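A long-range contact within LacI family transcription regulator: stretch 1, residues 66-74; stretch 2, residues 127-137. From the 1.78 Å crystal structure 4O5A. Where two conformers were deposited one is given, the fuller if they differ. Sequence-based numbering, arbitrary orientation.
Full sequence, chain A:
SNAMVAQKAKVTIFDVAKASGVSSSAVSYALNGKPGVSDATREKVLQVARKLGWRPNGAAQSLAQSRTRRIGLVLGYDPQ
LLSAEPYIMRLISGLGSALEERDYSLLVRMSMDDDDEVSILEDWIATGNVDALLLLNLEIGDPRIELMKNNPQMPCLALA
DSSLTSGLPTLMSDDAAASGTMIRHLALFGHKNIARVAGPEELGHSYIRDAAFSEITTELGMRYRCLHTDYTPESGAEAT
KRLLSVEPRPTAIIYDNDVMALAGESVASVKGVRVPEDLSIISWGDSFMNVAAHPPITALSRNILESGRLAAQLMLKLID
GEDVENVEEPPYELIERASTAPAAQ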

ATOM      1  N   SER A  66      34.039  -6.051 -10.588  1.00 65.34           N
ATOM      2  CA  SER A  66      33.626  -5.999  -9.190  1.00 61.10           C
ATOM      3  C   SER A  66      32.101  -5.911  -9.091  1.00 57.48           C
ATOM      4  O   SER A  66      31.428  -5.584 -10.067  1.00 68.00           O
ATOM      5  CB  SER A  66      34.272  -4.802  -8.491  1.00 64.49           C
ATOM      6  OG  SER A  66      34.234  -4.949  -7.083  1.00 71.52           O
ATOM      7  N   ARG A  67      31.553  -6.217  -7.919  1.00 40.46           N
ATOM      8  CA  ARG A  67      30.109  -6.137  -7.724  0.52 33.13           C
ATOM      9  C   ARG A  67      29.758  -5.180  -6.595  1.00 33.98           C
ATOM     10  O   ARG A  67      30.444  -5.126  -5.570  1.00 36.83           O
ATOM     11  CB  ARG A  67      29.507  -7.519  -7.455  0.52 35.42           C
ATOM     12  CG  ARG A  67      29.505  -8.431  -8.673  0.52 41.82           C
ATOM     13  CD  ARG A  67      29.521  -9.906  -8.286  0.52 43.74           C
ATOM     14  NE  ARG A  67      28.225 -10.373  -7.810  0.52 46.38           N
ATOM     15  CZ  ARG A  67      27.514 -11.332  -8.396  0.52 38.09           C
ATOM     16  NH1 ARG A  67      27.972 -11.950  -9.482  0.52 37.98           N
ATOM     17  NH2 ARG A  67      26.348 -11.681  -7.887  0.52 38.09           N
ATOM     18  N   THR A  68      28.696  -4.411  -6.798  1.00 33.53           N
ATOM     19  CA  THR A  68      28.245  -3.467  -5.791  1.00 27.85           C
ATOM     20  C   THR A  68      27.282  -4.163  -4.854  1.00 25.40           C
ATOM     21  O   THR A  68      27.036  -3.693  -3.737  1.00 25.68           O
ATOM     22  CB  THR A  68      27.508  -2.258  -6.410  1.00 28.18           C
ATOM     23  OG1 THR A  68      26.346  -2.712  -7.112  1.00 27.41           O
ATOM     24  CG2 THR A  68      28.414  -1.486  -7.362  1.00 32.88           C
ATOM     25  N   ARG A  69      26.714  -5.273  -5.326  1.00 22.86           N
ATOM     26  CA  ARG A  69      25.654  -5.987  -4.614  1.00 22.08           C
ATOM     27  C   ARG A  69      24.409  -5.136  -4.408  1.00 21.62           C
ATOM     28  O   ARG A  69      23.723  -5.264  -3.395  1.00 22.90           O
ATOM     29  CB  ARG A  69      26.156  -6.579  -3.291  1.00 23.06           C
ATOM     30  CG  ARG A  69      27.453  -7.366  -3.453  1.00 31.37           C
ATOM     31  CD  ARG A  69      27.718  -8.283  -2.272  1.00 39.21           C
ATOM     32  NE  ARG A  69      26.976  -9.533  -2.418  1.00 46.60           N
ATOM     33  CZ  ARG A  69      27.377 -10.563  -3.164  1.00 46.61           C
ATOM     34  NH1 ARG A  69      26.628 -11.653  -3.245  1.00 33.67           N
ATOM     35  NH2 ARG A  69      28.524 -10.507  -3.834  1.00 54.09           N
ATOM     36  N   ARG A  70      24.125  -4.273  -5.381  1.00 20.68           N
ATOM     37  CA  ARG A  70      22.941  -3.414  -5.355  1.00 20.58           C
ATOM     38  C   ARG A  70      22.184  -3.542  -6.659  1.00 25.22           C
ATOM     39  O   ARG A  70      22.789  -3.712  -7.720  1.00 22.73           O
ATOM     40  CB  ARG A  70      23.332  -1.941  -5.138  1.00 20.64           C
ATOM     41  CG  ARG A  70      23.977  -1.660  -3.790  1.00 22.06           C
ATOM     42  CD  ARG A  70      24.194  -0.175  -3.558  1.00 26.01           C
ATOM     43  NE  ARG A  70      25.283   0.390  -4.354  1.00 27.60           N
ATOM     44  CZ  ARG A  70      26.557   0.415  -3.972  1.00 29.11           C
ATOM     45  NH1 ARG A  70      26.911  -0.121  -2.813  1.00 26.96           N
ATOM     46  NH2 ARG A  70      27.485   0.961  -4.752  1.00 30.19           N
ATOM     47  N   ILE A  71      20.859  -3.480  -6.561  1.00 19.95           N
ATOM     48  CA  ILE A  71      19.977  -3.434  -7.716  1.00 21.50           C
ATOM     49  C   ILE A  71      19.322  -2.069  -7.662  1.00 21.20           C
ATOM     50  O   ILE A  71      18.809  -1.683  -6.612  1.00 25.14           O
ATOM     51  CB  ILE A  71      18.836  -4.468  -7.593  1.00 25.28           C
ATOM     52  CG1 ILE A  71      19.391  -5.877  -7.389  1.00 30.63           C
ATOM     53  CG2 ILE A  71      17.887  -4.375  -8.787  1.00 22.62           C
ATOM     54  CD1 ILE A  71      20.233  -6.390  -8.542  1.00 23.96           C
ATOM     55  N   GLY A  72      19.321  -1.331  -8.771  1.00 20.34           N
ATOM     56  CA  GLY A  72      18.699  -0.013  -8.763  1.00 21.55           C
ATOM     57  C   GLY A  72      17.231   0.000  -9.157  1.00 20.21           C
ATOM     58  O   GLY A  72      16.814  -0.697 -10.095  1.00 22.45           O
ATOM     59  N   LEU A  73      16.445   0.800  -8.438  1.00 19.58           N
ATOM     60  CA  LEU A  73      15.031   1.000  -8.735  1.00 20.51           C
ATOM     61  C   LEU A  73      14.685   2.455  -8.546  1.00 28.10           C
ATOM     62  O   LEU A  73      14.867   3.005  -7.456  1.00 22.38           O
ATOM     63  CB  LEU A  73      14.154   0.137  -7.813  1.00 20.28           C
ATOM     64  CG  LEU A  73      12.645   0.365  -7.910  1.00 24.75           C
ATOM     65  CD1 LEU A  73      12.153   0.108  -9.327  1.00 29.02           C
ATOM     66  CD2 LEU A  73      11.927  -0.537  -6.933  1.00 28.39           C
ATOM     67  N   VAL A  74      14.194   3.098  -9.600  1.00 25.53           N
ATOM     68  CA  VAL A  74      13.685   4.455  -9.445  1.00 22.79           C
ATOM     69  C   VAL A  74      12.168   4.415  -9.349  1.00 29.81           C
ATOM     70  O   VAL A  74      11.496   3.894 -10.237  1.00 30.13           O
ATOM     71  CB  VAL A  74      14.125   5.383 -10.588  1.00 26.30           C
ATOM     72  CG1 VAL A  74      13.624   6.793 -10.333  1.00 26.16           C
ATOM     73  CG2 VAL A  74      15.642   5.400 -10.695  1.00 29.18           C
ATOM     74  N   THR A 127      28.452   5.704 -13.367  1.00 39.92           N
ATOM     75  CA  THR A 127      29.266   5.459 -12.185  1.00 44.71           C
ATOM     76  C   THR A 127      29.349   3.970 -11.831  1.00 41.67           C
ATOM     77  O   THR A 127      30.152   3.578 -10.987  1.00 39.91           O
ATOM     78  CB  THR A 127      28.741   6.253 -10.973  1.00 47.10           C
ATOM     79  OG1 THR A 127      27.430   5.795 -10.629  1.00 46.73           O
ATOM     80  CG2 THR A 127      28.681   7.735 -11.298  1.00 45.27           C
ATOM     81  N   GLY A 128      28.522   3.148 -12.474  1.00 40.91           N
ATOM     82  CA  GLY A 128      28.465   1.731 -12.152  1.00 35.74           C
ATOM     83  C   GLY A 128      28.031   1.498 -10.715  1.00 40.69           C
ATOM     84  O   GLY A 128      28.509   0.580 -10.040  1.00 42.55           O
ATOM     85  N   ASN A 129      27.099   2.324 -10.248  1.00 30.59           N
ATOM     86  CA  ASN A 129      26.742   2.340  -8.836  1.00 29.14           C
ATOM     87  C   ASN A 129      25.815   1.207  -8.422  1.00 27.97           C
ATOM     88  O   ASN A 129      25.589   0.985  -7.228  1.00 28.67           O
ATOM     89  CB  ASN A 129      26.128   3.685  -8.452  1.00 34.61           C
ATOM     90  CG  ASN A 129      26.178   3.934  -6.964  1.00 35.88           C
ATOM     91  OD1 ASN A 129      27.217   3.743  -6.332  1.00 45.39           O
ATOM     92  ND2 ASN A 129      25.050   4.337  -6.388  1.00 38.50           N
ATOM     93  N   VAL A 130      25.264   0.501  -9.410  1.00 27.17           N
ATOM     94  CA  VAL A 130      24.441  -0.689  -9.150  1.00 23.79           C
ATOM     95  C   VAL A 130      24.824  -1.775 -10.151  1.00 23.66           C
ATOM     96  O   VAL A 130      25.511  -1.493 -11.139  1.00 27.69           O
ATOM     97  CB  VAL A 130      22.934  -0.392  -9.245  1.00 24.57           C
ATOM     98  CG1 VAL A 130      22.504   0.621  -8.188  1.00 22.68           C
ATOM     99  CG2 VAL A 130      22.578   0.098 -10.635  1.00 27.92           C
ATOM    100  N   ASP A 131      24.396  -3.005  -9.886  1.00 27.21           N
ATOM    101  CA  ASP A 131      24.782  -4.142 -10.714  1.00 25.53           C
ATOM    102  C   ASP A 131      23.763  -4.428 -11.820  1.00 23.46           C
ATOM    103  O   ASP A 131      24.089  -5.079 -12.817  1.00 25.41           O
ATOM    104  CB  ASP A 131      24.948  -5.385  -9.847  1.00 28.56           C
ATOM    105  CG  ASP A 131      26.192  -5.332  -8.978  1.00 30.67           C
ATOM    106  OD1 ASP A 131      27.042  -4.436  -9.196  1.00 28.79           O
ATOM    107  OD2 ASP A 131      26.321  -6.200  -8.082  1.00 28.87           O
ATOM    108  N   ALA A 132      22.550  -3.928 -11.625  1.00 23.95           N
ATOM    109  CA  ALA A 132      21.440  -4.114 -12.559  1.00 24.60           C
ATOM    110  C   ALA A 132      20.338  -3.131 -12.235  1.00 20.52           C
ATOM    111  O   ALA A 132      20.233  -2.665 -11.093  1.00 23.43           O
ATOM    112  CB  ALA A 132      20.909  -5.551 -12.496  1.00 21.84           C
ATOM    113  N   LEU A 133      19.509  -2.833 -13.235  1.00 23.02           N
ATOM    114  CA  LEU A 133      18.405  -1.885 -13.087  1.00 23.17           C
ATOM    115  C   LEU A 133      17.082  -2.591 -13.328  1.00 22.92           C
ATOM    116  O   LEU A 133      16.967  -3.419 -14.227  1.00 24.34           O
ATOM    117  CB  LEU A 133      18.528  -0.770 -14.122  1.00 25.28           C
ATOM    118  CG  LEU A 133      19.824   0.026 -14.125  1.00 30.35           C
ATOM    119  CD1 LEU A 133      19.828   1.011 -15.266  1.00 29.65           C
ATOM    120  CD2 LEU A 133      19.907   0.752 -12.808  1.00 34.89           C
ATOM    121  N   LEU A 134      16.084  -2.248 -12.530  1.00 22.45           N
ATOM    122  CA  LEU A 134      14.752  -2.793 -12.694  1.00 23.66           C
ATOM    123  C   LEU A 134      13.894  -1.698 -13.320  1.00 28.85           C
ATOM    124  O   LEU A 134      13.838  -0.581 -12.796  1.00 28.50           O
ATOM    125  CB  LEU A 134      14.204  -3.190 -11.316  1.00 23.57           C
ATOM    126  CG  LEU A 134      12.781  -3.726 -11.247  1.00 27.14           C
ATOM    127  CD1 LEU A 134      12.666  -4.988 -12.080  1.00 26.66           C
ATOM    128  CD2 LEU A 134      12.397  -4.000  -9.804  1.00 26.48           C
ATOM    129  N   LEU A 135      13.246  -2.001 -14.448  1.00 24.45           N
ATOM    130  CA  LEU A 135      12.394  -1.028 -15.138  1.00 23.66           C
ATOM    131  C   LEU A 135      10.917  -1.376 -14.992  1.00 29.49           C
ATOM    132  O   LEU A 135      10.472  -2.433 -15.450  1.00 25.33           O
ATOM    133  CB  LEU A 135      12.739  -0.973 -16.624  1.00 30.69           C
ATOM    134  CG  LEU A 135      14.205  -0.755 -16.983  1.00 39.74           C
ATOM    135  CD1 LEU A 135      14.405  -0.795 -18.496  1.00 44.49           C
ATOM    136  CD2 LEU A 135      14.702   0.563 -16.408  1.00 37.45           C
ATOM    137  N   LEU A 136      10.158  -0.483 -14.368  1.00 25.50           N
ATOM    138  CA  LEU A 136       8.724  -0.700 -14.202  1.00 29.14           C
ATOM    139  C   LEU A 136       7.920   0.303 -15.016  1.00 31.39           C
ATOM    140  O   LEU A 136       8.440   1.348 -15.426  1.00 30.23           O
ATOM    141  CB  LEU A 136       8.323  -0.597 -12.729  1.00 27.96           C
ATOM    142  CG  LEU A 136       9.093  -1.440 -11.712  1.00 27.62           C
ATOM    143  CD1 LEU A 136       8.602  -1.131 -10.302  1.00 31.36           C
ATOM    144  CD2 LEU A 136       8.988  -2.936 -12.009  1.00 29.00           C
ATOM    145  N   ASN A 137       6.650  -0.025 -15.246  1.00 30.86           N
ATOM    146  CA  ASN A 137       5.705   0.899 -15.859  1.00 37.82           C
ATOM    147  C   ASN A 137       6.169   1.418 -17.210  1.00 41.86           C
ATOM    148  O   ASN A 137       6.236   2.627 -17.438  1.00 43.78           O
ATOM    149  CB  ASN A 137       5.406   2.059 -14.909  1.00 39.57           C
ATOM    150  CG  ASN A 137       4.824   1.589 -13.600  1.00 46.44           C
ATOM    151  OD1 ASN A 137       4.035   0.643 -13.567  1.00 47.74           O
ATOM    152  ND2 ASN A 137       5.212   2.241 -12.511  1.00 49.66           N
TER
HETATM  153  O   HOH W   1      14.461   1.905 -12.118  1.00 38.09           O

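Two parallel strands, 58 or more residues apart in sequence at every touching pair, are joined by a short backbone ladder and a polar clasp at its entry. The ladder centres on Gly72, whose N and O both face the second stretch and are both satisfied there: its N donates to Ala132 O (2.8 Å), and its O accepts from Leu134 N (3.0 Å). One step earlier, Asp131 N donates to Arg70 O at 2.8 Å. One step later the direct pairing gives way to a water, which accepts from Val74 N (2.8 Å) and donates to Leu134 O (2.7 Å). The ladder leaves one debt: Ala132 N is buried with no partner in the model.

Asp131 organises the clasp. With chi1 in m, its carboxylate reaches the turn before the first strand, where OD1 accepts from Thr68 N (2.9 Å) and from Thr68 OG1 (2.8 Å), while OD2 takes Arg69 N (2.9 Å). A short acidic side chain suits this place because its two oxygens can collect several donors from a turn. Thr68 OG1 does double duty, also accepting from Arg70 N at 3.2 Å. Arg70 starts sideways, but its end swings in: NE and NH2 both donate to Asn129 O, at 3.0 and 3.1 Å, and NH2 adds a weak bond to Asn129 OD1 at 3.2 Å. Asn129 O thus lies at the edge of the guanidinium, near its plane, where it accepts from both NE and NH2.

Packing is apolar farther along. Ile71 CD1 lies 4.1 Å from Ala132 CB, and on the same face Leu73 CD1 meets Leu134 CD2 at 4.1 Å; Leu73 CD1 also lies 3.9 Å from Leu136 CD1. On the other face Gly72 leaves room: an ideal CB there would sit only 3.1 Å from Leu133 CD2 and 3.3 Å from Val130 CG2. Together the stretches bury 620 Å².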